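Local coordinates for protein Cyclo(L-tyrosyl-L-tyrosyl) synthase (Mycobacterium tuberculosis, PDB 2X9Q) that probably catalyses the ATP-independent condensation of two tyrosyl-tRNA molecules into the cyclic dipeptide cyclo(L-tyrosyl-L-tyrosyl), an intermediate on the way to mycocyclosin, at residues 64-69 and 75-80; 97-102 and 152-157; 124-129 and 141-146; 262-267 and 276-281. All blocks are in the same frame, centred on the assembly; numbering follows the deposited sequence.

In the fold
Along the chain, contact 1 comes first and contact 4 last; between them, contact 3 falls within the span of chain that contact 2 brings together. Contacts 1 and 4, with centres about 11 Å apart, meet in the mixed sheet, where strands 64-68 and 276-283 run antiparallel as neighbours. Contact 2 lies about 20 Å from contact 1, centre to centre, and is tied to it by Phe64, which packs against helix 96-109. Contacts 2 and 3 share the long helix 133-158, their centres about 22 Å apart. The family belongs to the HUP clan, consistent with its relationship to class I tRNA synthetases, while contact 3 reaches toward residues that could be involved in aminoacyl-tRNA binding.

Contact 1. Residues 64-69 and 75-80; sequences FLVRPF and IIHTEG
Strand 64-68 and the last turn of helix 71-79 come within 7.4 Å of each other at the CA atoms of Pro68 and His77, a spacing bridged by side chains alone. Val66 and Pro68 both direct their side chains at the helix, whereas Arg67 between them turns away. His77 answers from the helix: with CG anti to its backbone N (chi1 177°), the imidazole reaches out to the strand. Val66 CG1 lies over one face of that ring, 3.5 Å from His77 CE1 and displaced toward the rim, in a CH-pi contact whose methyl-to-centroid line is 22° off the ring normal. Pro68 adds a looser touch, its CG 4.2 Å from His77 ND1. Valine suits a strand and offers the ring a methyl, while proline brings a compact apolar surface. The contact lays helix 71-79 on the mixed sheet, close to its outermost strand 59-61. Val66 also packs on Trp105 of helix 96-109, and Gln61 OE1 of strand 59-61 is hydrogen-bonded to His77 NE2. Histidine does two jobs in this buried place: its face accepts apolar packing, while an amide satisfies its NE2 and probably fixes the rotation of the ring.

Contact 2. Residues 97-102 and 152-157; sequences QRLRDL and TTTVNE
Thr154 and Glu157, one helical turn apart on helix 133-158, make the contact with helix 96-109. The two helix segments approach to 9.5 Å between axes and cross at -41°. Thr154 comes first and sits where the backbones are nearest, its CA 5.7 Å from that of Arg100. With OG1 beside the backbone N (chi1 -57°), CG2 stands anti to that N, and this methyl faces the other helix, resting 3.6 Å from Leu99 O and 3.8 Å from Arg100 CA. The hydroxyl, OG1, lies 3.6 Å from Leu99 CB but is hydrogen-bonded back to Lys150 O in its own helix, so a small threonine can enter this buried interface without leaving its polar atom unpaired. Leu99 suits the inner side, where it also packs on Ile151 and on Phe115 of strand 112-117.

Glu157 follows at the more exposed margin. Arg100 extends its chain from CG to NE and meets the glutamate at about a right angle, forming a salt bridge of 3.1 Å from NH1 to Glu157 OE1. The guanidinium and carboxylate planes stand 48° apart, and NH1 passes 3.4 Å from Glu157 CG, so the guanidinium also lies close to the glutamate's methylene. Helix 96-109 links strands 82-87 and 112-117, helix 133-158 lies between 112-117 and 165-169, and both pack on Phe115 (Leu99 and Val155): successive crossovers between parallel strands, as in the Rossmann-like HUP fold.

Contact 3. Residues 124-129 and 141-146; sequences ESYEAL and VKNIRG
Tyr126 and Asn143 join two helices of the alpha/beta fold side chain to side chain: helix 122-128 supplies the tyrosine and helix 133-158 the asparagine. Their backbones remain far apart, the CA atoms of this nearest pair being separated by 11.2 Å, and a long side chain such as tyrosine is well suited to span the gap. From CB, Tyr126 points toward the second helix, and CG stands anti to the carbonyl carbon, which carries the ring outward along that course. Outside the two segments the side chain packs on Ala136 and on Lys139, a residue that could be involved in aminoacyl-tRNA binding. Farther out, CE2 comes 3.9 Å from Asn143 ND2, and CZ closes to 3.6 Å from the same nitrogen. At the tip, the phenolic OH accepts a hydrogen bond from Asn143 ND2, 2.8 Å long and nearly straight at 171°. The oxygen lies almost exactly in the amide plane, although the ring and amide planes are 88° apart. Asparagine fits here because its short amide has a donor to offer the tyrosine and an acceptor for a second partner. Lys142, its neighbour in the helix, folds back to use that acceptor, which should help keep the amide from turning over: Lys142 NZ bonds Asn143 OD1 at 3.0 Å, approaching with a tilt of 32° from the carbonyl plane.

Contact 4. Residues 262-267 and 276-281; sequences MLYARG and QGHAIV
A CH-pi contact leads the meeting of Tyr264, just beyond helix 260-263, with strand 276-283. His278 CB lies over one face of the tyrosine ring, 3.6 Å from Tyr264 CE2 and 4.0 Å from the centroid. The two rings are near parallel, at 22°, but slid so far apart, with centroids 5.9 Å distant, that they barely overlap. Tyrosine offers a broad flat face here, within the beta-alpha-beta unit that begins with strand 249-253.

Van der Waals contacts continue toward the start of the strand. Gln276 O sits at the ring edge, 3.9 Å from Tyr264 CE1, and Gln276 CG is equally far from Tyr264 OH.

Polar bonds fix the partners. Tyr264 OH makes a weak hydrogen bond with Phe237 O of helix 220-244. Gln276, bent at chi2 (72°), turns NE2 back to Gly277 O in a 3.0 Å hydrogen bond, while its OE1 accepts from Thr240 N. His278 is held through ND1 by Asn251 O and through NE2 by Leu257 N. Since Leu257 N can only donate, the imidazole is probably neutral with its proton on ND1, and both bonds hold it about 5 Å from the side chain of Tyr253, a probable substrate-binding residue.

Contact 1. Residues 64-69 and 75-80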
loop_
_atom_site.group_PDB
_atom_site.type_symbol
_atom_site.label_atom_id
_atom_site.label_comp_id
_atom_site.label_asym_id
_atom_site.label_seq_id
_atom_site.Cartn_x
_atom_site.Cartn_y
_atom_site.Cartn_z
ATOM N N PHE A 64 -11.951 2.672 13.894
ATOM C CA PHE A 64 -11.254 3.395 12.802
ATOM C C PHE A 64 -12.133 4.413 12.059
ATOM O O PHE A 64 -13.314 4.202 11.925
ATOM C CB PHE A 64 -10.738 2.347 11.779
ATOM C CG PHE A 64 -9.588 1.561 12.348
ATOM C CD1 PHE A 64 -9.788 0.306 12.871
ATOM C CD2 PHE A 64 -8.345 2.140 12.453
ATOM C CE1 PHE A 64 -8.704 -0.401 13.493
ATOM C CE2 PHE A 64 -7.239 1.440 13.044
ATOM C CZ PHE A 64 -7.434 0.177 13.558
ATOM N N LEU A 65 -11.554 5.466 11.542
ATOM C CA LEU A 65 -12.280 6.277 10.609
ATOM C C LEU A 65 -11.824 5.754 9.229
ATOM O O LEU A 65 -10.591 5.650 8.991
ATOM C CB LEU A 65 -11.918 7.724 10.799
ATOM C CG LEU A 65 -12.211 8.321 12.217
ATOM C CD1 LEU A 65 -11.662 9.711 12.337
ATOM C CD2 LEU A 65 -13.717 8.389 12.598
ATOM N N VAL A 66 -12.771 5.346 8.392
ATOM C CA VAL A 66 -12.447 4.850 7.033
ATOM C C VAL A 66 -12.892 5.953 6.032
ATOM O O VAL A 66 -14.091 6.295 5.931
ATOM C CB VAL A 66 -13.184 3.531 6.727
ATOM C CG1 VAL A 66 -12.930 2.962 5.249
ATOM C CG2 VAL A 66 -12.871 2.537 7.773
ATOM N N ARG A 67 -11.932 6.461 5.284
ATOM C CA ARG A 67 -12.168 7.511 4.295
ATOM C C ARG A 67 -11.790 7.035 2.886
ATOM O O ARG A 67 -10.582 7.107 2.449
ATOM C CB ARG A 67 -11.439 8.788 4.702
ATOM C CG ARG A 67 -11.884 9.977 3.777
ATOM C CD ARG A 67 -11.316 11.349 4.192
ATOM N NE ARG A 67 -9.840 11.375 4.341
ATOM C CZ ARG A 67 -8.927 11.418 3.347
ATOM N NH1 ARG A 67 -9.286 11.420 2.048
ATOM N NH2 ARG A 67 -7.619 11.500 3.647
ATOM N N PRO A 68 -12.811 6.576 2.133
ATOM C CA PRO A 68 -12.501 6.189 0.747
ATOM C C PRO A 68 -12.013 7.401 -0.047
ATOM O O PRO A 68 -12.485 8.529 0.143
ATOM C CB PRO A 68 -13.835 5.629 0.202
ATOM C CG PRO A 68 -14.640 5.262 1.539
ATOM C CD PRO A 68 -14.255 6.426 2.449
ATOM N N PHE A 69 -11.074 7.147 -0.939
ATOM C CA PHE A 69 -10.421 8.237 -1.644
ATOM C C PHE A 69 -11.372 8.894 -2.694
ATOM O O PHE A 69 -11.345 10.096 -2.780
ATOM C CB PHE A 69 -9.150 7.753 -2.355
ATOM C CG PHE A 69 -8.310 8.880 -2.901
ATOM C CD1 PHE A 69 -7.573 9.698 -2.032
ATOM C CD2 PHE A 69 -8.238 9.086 -4.271
ATOM C CE1 PHE A 69 -6.781 10.729 -2.517
ATOM C CE2 PHE A 69 -7.461 10.146 -4.820
ATOM C CZ PHE A 69 -6.692 10.948 -3.925
ATOM N N ILE A 75 -18.002 2.804 -3.056
ATOM C CA ILE A 75 -18.761 1.657 -3.511
ATOM C C ILE A 75 -17.988 0.365 -3.257
ATOM O O ILE A 75 -18.556 -0.661 -2.792
ATOM C CB ILE A 75 -19.144 1.803 -5.034
ATOM C CG1 ILE A 75 -20.230 2.915 -5.166
ATOM C CG2 ILE A 75 -19.681 0.464 -5.528
ATOM C CD1 ILE A 75 -20.485 3.228 -6.507
ATOM N N ILE A 76 -16.683 0.364 -3.594
ATOM C CA ILE A 76 -15.886 -0.862 -3.349
ATOM C C ILE A 76 -15.777 -1.260 -1.850
ATOM O O ILE A 76 -15.829 -2.460 -1.487
ATOM C CB ILE A 76 -14.496 -0.635 -4.022
ATOM C CG1 ILE A 76 -14.694 -0.719 -5.565
ATOM C CG2 ILE A 76 -13.522 -1.663 -3.525
ATOM C CD1 ILE A 76 -13.460 -0.080 -6.460
ATOM N N HIS A 77 -15.618 -0.258 -0.999
ATOM C CA HIS A 77 -15.612 -0.463 0.430
ATOM C C HIS A 77 -16.909 -1.153 0.831
ATOM O O HIS A 77 -16.869 -2.148 1.559
ATOM C CB HIS A 77 -15.561 0.898 1.142
ATOM C CG HIS A 77 -15.614 0.815 2.652
ATOM N ND1 HIS A 77 -16.147 1.826 3.412
ATOM C CD2 HIS A 77 -15.305 -0.193 3.527
ATOM C CE1 HIS A 77 -16.076 1.502 4.699
ATOM N NE2 HIS A 77 -15.631 0.255 4.794
ATOM N N THR A 78 -18.053 -0.605 0.390
ATOM C CA THR A 78 -19.379 -1.220 0.652
ATOM C C THR A 78 -19.552 -2.625 0.073
ATOM O O THR A 78 -20.247 -3.442 0.659
ATOM C CB THR A 78 -20.523 -0.260 0.085
ATOM O OG1 THR A 78 -20.337 0.988 0.723
ATOM C CG2 THR A 78 -21.890 -0.779 0.482
ATOM N N GLU A 79 -18.964 -2.939 -1.088
ATOM C CA GLU A 79 -19.030 -4.292 -1.566
ATOM C C GLU A 79 -18.408 -5.293 -0.521
ATOM O O GLU A 79 -18.798 -6.463 -0.475
ATOM C CB GLU A 79 -18.243 -4.464 -2.856
ATOM C CG GLU A 79 -18.675 -3.563 -3.998
ATOM C CD GLU A 79 -19.849 -4.169 -4.795
ATOM O OE1 GLU A 79 -19.783 -4.189 -6.013
ATOM O OE2 GLU A 79 -20.786 -4.702 -4.176
ATOM N N GLY A 80 -17.366 -4.882 0.218
ATOM C CA GLY A 80 -16.836 -5.802 1.255
ATOM C C GLY A 80 -16.242 -7.076 0.705
ATOM O O GLY A 80 -16.312 -8.157 1.371
#

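Contact 2. Residues 97-102 and 152-157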
loop_
_atom_site.group_PDB
_atom_site.type_symbol
_atom_site.label_atom_id
_atom_site.label_comp_id
_atom_site.label_asym_id
_atom_site.label_seq_id
_atom_site.Cartn_x
_atom_site.Cartn_y
_atom_site.Cartn_z
ATOM N N GLN A 97 -1.010 -4.086 19.139
ATOM C CA GLN A 97 -2.449 -3.772 19.361
ATOM C C GLN A 97 -3.081 -3.167 18.059
ATOM O O GLN A 97 -4.218 -3.512 17.724
ATOM C CB GLN A 97 -2.603 -2.747 20.523
ATOM C CG GLN A 97 -4.115 -2.421 20.920
ATOM C CD GLN A 97 -4.890 -3.723 21.223
ATOM O OE1 GLN A 97 -5.846 -4.118 20.505
ATOM N NE2 GLN A 97 -4.416 -4.458 22.243
ATOM N N ARG A 98 -2.362 -2.251 17.378
ATOM C CA ARG A 98 -2.926 -1.615 16.176
ATOM C C ARG A 98 -3.162 -2.685 15.116
ATOM O O ARG A 98 -4.165 -2.630 14.434
ATOM C CB ARG A 98 -2.008 -0.549 15.585
ATOM C CG ARG A 98 -2.637 0.229 14.331
ATOM C CD ARG A 98 -3.456 1.301 14.918
ATOM N NE ARG A 98 -2.444 2.239 15.392
ATOM C CZ ARG A 98 -2.622 3.116 16.365
ATOM N NH1 ARG A 98 -3.811 3.217 16.984
ATOM N NH2 ARG A 98 -1.594 3.904 16.683
ATOM N N LEU A 99 -2.238 -3.651 14.967
ATOM C CA LEU A 99 -2.410 -4.720 13.964
ATOM C C LEU A 99 -3.612 -5.587 14.319
ATOM O O LEU A 99 -4.373 -6.026 13.442
ATOM C CB LEU A 99 -1.152 -5.574 13.842
ATOM C CG LEU A 99 0.037 -4.837 13.146
ATOM C CD1 LEU A 99 1.326 -5.665 13.419
ATOM C CD2 LEU A 99 -0.270 -4.734 11.601
ATOM N N ARG A 100 -3.746 -5.917 15.608
ATOM C CA ARG A 100 -4.950 -6.663 16.009
ATOM C C ARG A 100 -6.230 -5.874 15.714
ATOM O O ARG A 100 -7.188 -6.432 15.287
ATOM C CB ARG A 100 -4.910 -6.974 17.501
ATOM C CG ARG A 100 -5.931 -8.017 17.933
ATOM C CD ARG A 100 -5.697 -8.350 19.443
ATOM N NE ARG A 100 -6.950 -8.892 19.946
ATOM C CZ ARG A 100 -7.290 -10.165 19.818
ATOM N NH1 ARG A 100 -6.448 -11.051 19.242
ATOM N NH2 ARG A 100 -8.462 -10.556 20.269
ATOM N N ASP A 101 -6.245 -4.602 16.026
ATOM C CA ASP A 101 -7.445 -3.802 15.822
ATOM C C ASP A 101 -7.776 -3.769 14.308
ATOM O O ASP A 101 -8.948 -3.990 13.877
ATOM C CB ASP A 101 -7.189 -2.411 16.398
ATOM C CG ASP A 101 -7.223 -2.395 17.937
ATOM O OD1 ASP A 101 -7.627 -3.433 18.507
ATOM O OD2 ASP A 101 -6.853 -1.356 18.526
ATOM N N LEU A 102 -6.731 -3.636 13.492
ATOM C CA LEU A 102 -6.900 -3.639 12.034
ATOM C C LEU A 102 -7.455 -4.943 11.511
ATOM O O LEU A 102 -8.288 -4.987 10.566
ATOM C CB LEU A 102 -5.543 -3.310 11.309
ATOM C CG LEU A 102 -5.199 -1.813 11.277
ATOM C CD1 LEU A 102 -3.659 -1.544 10.898
ATOM C CD2 LEU A 102 -6.098 -1.054 10.271
ATOM N N THR A 152 2.382 -12.018 11.755
ATOM C CA THR A 152 2.120 -13.442 11.834
ATOM C C THR A 152 1.425 -13.808 13.146
ATOM O O THR A 152 0.459 -14.551 13.111
ATOM C CB THR A 152 3.389 -14.261 11.555
ATOM O OG1 THR A 152 3.904 -13.789 10.302
ATOM C CG2 THR A 152 3.147 -15.900 11.494
ATOM N N THR A 153 1.841 -13.236 14.284
ATOM C CA THR A 153 1.191 -13.541 15.564
ATOM C C THR A 153 -0.257 -13.061 15.498
ATOM O O THR A 153 -1.182 -13.773 15.893
ATOM C CB THR A 153 1.952 -12.830 16.709
ATOM O OG1 THR A 153 3.304 -13.317 16.711
ATOM C CG2 THR A 153 1.247 -13.039 18.177
ATOM N N THR A 154 -0.450 -11.827 15.023
ATOM C CA THR A 154 -1.805 -11.298 14.825
ATOM C C THR A 154 -2.748 -12.269 14.084
ATOM O O THR A 154 -3.874 -12.550 14.527
ATOM C CB THR A 154 -1.756 -9.926 14.126
ATOM O OG1 THR A 154 -0.953 -9.023 14.909
ATOM C CG2 THR A 154 -3.205 -9.388 14.029
ATOM N N VAL A 155 -2.279 -12.792 12.980
ATOM C CA VAL A 155 -3.115 -13.590 12.070
ATOM C C VAL A 155 -3.393 -14.959 12.704
ATOM O O VAL A 155 -4.489 -15.514 12.553
ATOM C CB VAL A 155 -2.483 -13.692 10.666
ATOM C CG1 VAL A 155 -3.116 -14.748 9.807
ATOM C CG2 VAL A 155 -2.502 -12.278 9.913
ATOM N N ASN A 156 -2.398 -15.482 13.439
ATOM C CA ASN A 156 -2.516 -16.810 14.085
ATOM C C ASN A 156 -3.572 -16.684 15.190
ATOM O O ASN A 156 -4.420 -17.544 15.346
ATOM C CB ASN A 156 -1.150 -17.242 14.695
ATOM C CG ASN A 156 -0.156 -17.701 13.639
ATOM O OD1 ASN A 156 -0.499 -17.900 12.483
ATOM N ND2 ASN A 156 1.110 -17.823 14.031
ATOM N N GLU A 157 -3.515 -15.568 15.892
ATOM C CA GLU A 157 -4.458 -15.244 16.937
ATOM C C GLU A 157 -5.885 -15.030 16.454
ATOM O O GLU A 157 -6.860 -15.531 17.067
ATOM C CB GLU A 157 -4.019 -13.940 17.524
ATOM C CG GLU A 157 -4.419 -13.697 18.905
ATOM C CD GLU A 157 -3.304 -12.989 19.603
ATOM O OE1 GLU A 157 -3.472 -11.772 19.803
ATOM O OE2 GLU A 157 -2.248 -13.638 19.903
#

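Contact 3. Residues 124-129 and 141-146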
loop_
_atom_site.group_PDB
_atom_site.type_symbol
_atom_site.label_atom_id
_atom_site.label_comp_id
_atom_site.label_asym_id
_atom_site.label_seq_id
_atom_site.Cartn_x
_atom_site.Cartn_y
_atom_site.Cartn_z
ATOM N N GLU A 124 17.848 -0.339 0.846
ATOM C CA GLU A 124 18.209 0.817 -0.036
ATOM C C GLU A 124 17.778 2.164 0.508
ATOM O O GLU A 124 18.490 3.142 0.316
ATOM C CB GLU A 124 17.673 0.620 -1.469
ATOM C CG GLU A 124 18.364 -0.546 -2.172
ATOM C CD GLU A 124 17.792 -2.034 -1.823
ATOM O OE1 GLU A 124 16.987 -2.355 -0.857
ATOM O OE2 GLU A 124 18.187 -2.933 -2.600
ATOM N N SER A 125 16.600 2.232 1.135
ATOM C CA SER A 125 16.149 3.457 1.728
ATOM C C SER A 125 17.005 3.859 2.891
ATOM O O SER A 125 17.194 5.056 3.126
ATOM C CB SER A 125 14.673 3.339 2.291
ATOM O OG SER A 125 13.891 2.728 1.276
ATOM N N TYR A 126 17.364 2.912 3.724
ATOM C CA TYR A 126 18.257 3.238 4.884
ATOM C C TYR A 126 19.640 3.740 4.376
ATOM O O TYR A 126 20.267 4.676 4.949
ATOM C CB TYR A 126 18.429 1.953 5.769
ATOM C CG TYR A 126 17.172 1.481 6.376
ATOM C CD1 TYR A 126 16.034 2.338 6.480
ATOM C CD2 TYR A 126 17.058 0.186 6.865
ATOM C CE1 TYR A 126 14.778 1.861 7.050
ATOM C CE2 TYR A 126 15.901 -0.270 7.455
ATOM C CZ TYR A 126 14.772 0.548 7.562
ATOM O OH TYR A 126 13.640 0.018 8.143
ATOM N N GLU A 127 20.154 3.117 3.339
ATOM C CA GLU A 127 21.421 3.620 2.755
ATOM C C GLU A 127 21.239 5.064 2.260
ATOM O O GLU A 127 22.116 5.912 2.461
ATOM C CB GLU A 127 21.755 2.822 1.501
ATOM C CG GLU A 127 22.773 1.801 1.717
ATOM C CD GLU A 127 23.406 1.276 0.439
ATOM O OE1 GLU A 127 24.362 1.899 -0.130
ATOM O OE2 GLU A 127 22.992 0.173 0.126
ATOM N N ALA A 128 20.125 5.325 1.552
ATOM C CA ALA A 128 19.915 6.659 1.000
ATOM C C ALA A 128 19.758 7.646 2.156
ATOM O O ALA A 128 20.031 8.816 1.985
ATOM C CB ALA A 128 18.679 6.686 0.004
ATOM N N LEU A 129 19.393 7.183 3.357
ATOM C CA LEU A 129 19.312 8.083 4.492
ATOM C C LEU A 129 20.649 8.182 5.171
ATOM O O LEU A 129 20.750 8.865 6.161
ATOM C CB LEU A 129 18.278 7.620 5.519
ATOM C CG LEU A 129 16.797 7.835 5.119
ATOM C CD1 LEU A 129 15.883 6.860 5.868
ATOM C CD2 LEU A 129 16.329 9.291 5.289
ATOM N N VAL A 141 16.927 -6.163 7.812
ATOM C CA VAL A 141 16.653 -7.552 8.236
ATOM C C VAL A 141 15.934 -7.539 9.576
ATOM O O VAL A 141 14.863 -8.129 9.748
ATOM C CB VAL A 141 17.951 -8.438 8.275
ATOM C CG1 VAL A 141 17.598 -9.789 9.033
ATOM C CG2 VAL A 141 18.410 -8.772 6.846
ATOM N N LYS A 142 16.443 -6.754 10.514
ATOM C CA LYS A 142 15.789 -6.645 11.794
ATOM C C LYS A 142 14.350 -6.104 11.728
ATOM O O LYS A 142 13.460 -6.646 12.411
ATOM C CB LYS A 142 16.636 -5.736 12.736
ATOM C CG LYS A 142 16.066 -5.648 14.073
ATOM C CD LYS A 142 16.713 -4.638 15.091
ATOM C CE LYS A 142 17.161 -3.355 14.473
ATOM N NZ LYS A 142 16.024 -2.427 14.480
ATOM N N ASN A 143 14.129 -5.024 10.978
ATOM C CA ASN A 143 12.817 -4.415 10.940
ATOM C C ASN A 143 11.814 -5.278 10.194
ATOM O O ASN A 143 10.615 -5.318 10.556
ATOM C CB ASN A 143 12.955 -3.014 10.317
ATOM C CG ASN A 143 13.618 -2.012 11.287
ATOM O OD1 ASN A 143 13.766 -2.309 12.439
ATOM N ND2 ASN A 143 14.007 -0.848 10.796
ATOM N N ILE A 144 12.284 -5.954 9.136
ATOM C CA ILE A 144 11.447 -6.886 8.394
ATOM C C ILE A 144 11.057 -8.173 9.230
ATOM O O ILE A 144 9.860 -8.532 9.297
ATOM C CB ILE A 144 12.035 -7.281 7.027
ATOM C CG1 ILE A 144 12.096 -6.057 6.052
ATOM C CG2 ILE A 144 11.225 -8.418 6.437
ATOM C CD1 ILE A 144 13.066 -6.315 4.830
ATOM N N ARG A 145 12.024 -8.779 9.955
ATOM C CA ARG A 145 11.657 -9.811 10.967
ATOM C C ARG A 145 10.628 -9.315 11.971
ATOM O O ARG A 145 9.719 -10.042 12.270
ATOM C CB ARG A 145 12.882 -10.278 11.779
ATOM C CG ARG A 145 13.967 -10.990 10.909
ATOM C CD ARG A 145 14.960 -11.821 11.930
ATOM N NE ARG A 145 16.125 -12.368 11.192
ATOM C CZ ARG A 145 16.080 -13.463 10.432
ATOM N NH1 ARG A 145 17.182 -13.865 9.846
ATOM N NH2 ARG A 145 14.936 -14.130 10.250
ATOM N N GLY A 146 10.804 -8.116 12.536
ATOM C CA GLY A 146 9.876 -7.656 13.560
ATOM C C GLY A 146 8.440 -7.526 12.974
ATOM O O GLY A 146 7.448 -8.004 13.593
#

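Contact 4. Residues 262-267 and 276-281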
loop_
_atom_site.group_PDB
_atom_site.type_symbol
_atom_site.label_atom_id
_atom_site.label_comp_id
_atom_site.label_asym_id
_atom_site.label_seq_id
_atom_site.Cartn_x
_atom_site.Cartn_y
_atom_site.Cartn_z
HETATM N N MSE A 262 -3.137 10.456 -9.139
HETATM C CA MSE A 262 -3.111 10.007 -10.535
HETATM C C MSE A 262 -3.940 8.706 -10.748
HETATM O O MSE A 262 -4.789 8.618 -11.671
HETATM C CB MSE A 262 -1.662 9.691 -10.965
HETATM C CG MSE A 262 -1.586 9.201 -12.375
HETATM SE SE MSE A 262 0.254 8.856 -12.900
HETATM C CE MSE A 262 0.865 10.756 -12.928
ATOM N N LEU A 263 -3.663 7.671 -9.921
ATOM C CA LEU A 263 -4.205 6.316 -10.180
ATOM C C LEU A 263 -5.733 6.267 -10.063
ATOM O O LEU A 263 -6.389 5.462 -10.766
ATOM C CB LEU A 263 -3.649 5.331 -9.163
ATOM C CG LEU A 263 -2.120 5.199 -9.055
ATOM C CD1 LEU A 263 -1.794 3.867 -8.341
ATOM C CD2 LEU A 263 -1.504 5.297 -10.423
ATOM N N TYR A 264 -6.288 7.103 -9.183
ATOM C CA TYR A 264 -7.770 7.137 -8.969
ATOM C C TYR A 264 -8.466 8.378 -9.604
ATOM O O TYR A 264 -9.559 8.771 -9.166
ATOM C CB TYR A 264 -8.145 7.012 -7.421
ATOM C CG TYR A 264 -7.459 5.785 -6.833
ATOM C CD1 TYR A 264 -7.942 4.484 -7.098
ATOM C CD2 TYR A 264 -6.281 5.897 -6.047
ATOM C CE1 TYR A 264 -7.246 3.346 -6.653
ATOM C CE2 TYR A 264 -5.624 4.767 -5.597
ATOM C CZ TYR A 264 -6.094 3.503 -5.923
ATOM O OH TYR A 264 -5.475 2.399 -5.413
ATOM N N ALA A 265 -7.847 8.967 -10.621
ATOM C CA ALA A 265 -8.324 10.235 -11.141
ATOM C C ALA A 265 -9.301 9.960 -12.280
ATOM O O ALA A 265 -9.118 8.961 -13.030
ATOM C CB ALA A 265 -7.103 11.029 -11.735
ATOM N N ARG A 266 -10.139 10.964 -12.574
ATOM C CA ARG A 266 -10.829 11.052 -13.884
ATOM C C ARG A 266 -9.809 11.223 -14.987
ATOM O O ARG A 266 -8.601 11.302 -14.721
ATOM C CB ARG A 266 -11.771 12.286 -13.838
ATOM C CG ARG A 266 -12.946 12.094 -12.812
ATOM C CD ARG A 266 -13.574 10.685 -13.010
ATOM N NE ARG A 266 -14.839 10.464 -12.252
ATOM C CZ ARG A 266 -15.401 9.275 -12.027
ATOM N NH1 ARG A 266 -14.890 8.151 -12.594
ATOM N NH2 ARG A 266 -16.507 9.194 -11.264
ATOM N N GLY A 267 -10.257 11.218 -16.235
ATOM C CA GLY A 267 -9.352 11.367 -17.338
ATOM C C GLY A 267 -8.806 10.020 -17.772
ATOM O O GLY A 267 -9.479 8.980 -17.648
ATOM N N GLN A 276 -10.760 -1.671 -8.319
ATOM C CA GLN A 276 -9.773 -1.371 -7.257
ATOM C C GLN A 276 -10.070 -0.017 -6.588
ATOM O O GLN A 276 -10.313 0.983 -7.256
ATOM C CB GLN A 276 -8.350 -1.268 -7.893
ATOM C CG GLN A 276 -7.268 -0.820 -6.830
ATOM C CD GLN A 276 -6.993 -1.928 -5.860
ATOM O OE1 GLN A 276 -6.735 -3.048 -6.280
ATOM N NE2 GLN A 276 -7.034 -1.633 -4.571
ATOM N N GLY A 277 -10.041 0.047 -5.266
ATOM C CA GLY A 277 -10.193 1.326 -4.589
ATOM C C GLY A 277 -9.136 1.552 -3.520
ATOM O O GLY A 277 -8.346 0.639 -3.160
ATOM N N HIS A 278 -9.131 2.755 -2.986
ATOM C CA HIS A 278 -8.194 3.098 -1.882
ATOM C C HIS A 278 -8.994 3.761 -0.782
ATOM O O HIS A 278 -9.931 4.514 -1.085
ATOM C CB HIS A 278 -7.135 4.110 -2.449
ATOM C CG HIS A 278 -6.186 4.696 -1.444
ATOM N ND1 HIS A 278 -5.590 3.942 -0.440
ATOM C CD2 HIS A 278 -5.641 5.943 -1.359
ATOM C CE1 HIS A 278 -4.732 4.713 0.221
ATOM N NE2 HIS A 278 -4.749 5.932 -0.323
ATOM N N ALA A 279 -8.640 3.499 0.486
ATOM C CA ALA A 279 -9.152 4.215 1.599
ATOM C C ALA A 279 -8.069 4.564 2.587
ATOM O O ALA A 279 -7.175 3.773 2.859
ATOM C CB ALA A 279 -10.283 3.405 2.364
ATOM N N ILE A 280 -8.215 5.732 3.193
ATOM C CA ILE A 280 -7.346 6.150 4.266
ATOM C C ILE A 280 -8.037 5.708 5.577
ATOM O O ILE A 280 -9.233 6.045 5.805
ATOM C CB ILE A 280 -7.132 7.675 4.216
ATOM C CG1 ILE A 280 -6.282 7.987 2.973
ATOM C CG2 ILE A 280 -6.311 8.104 5.468
ATOM C CD1 ILE A 280 -7.132 8.075 1.680
ATOM N N VAL A 281 -7.335 4.926 6.375
ATOM C CA VAL A 281 -7.944 4.268 7.545
ATOM C C VAL A 281 -7.120 4.637 8.739
ATOM O O VAL A 281 -5.910 4.348 8.756
ATOM C CB VAL A 281 -7.949 2.728 7.419
ATOM C CG1 VAL A 281 -8.490 2.123 8.661
ATOM C CG2 VAL A 281 -8.765 2.292 6.178
#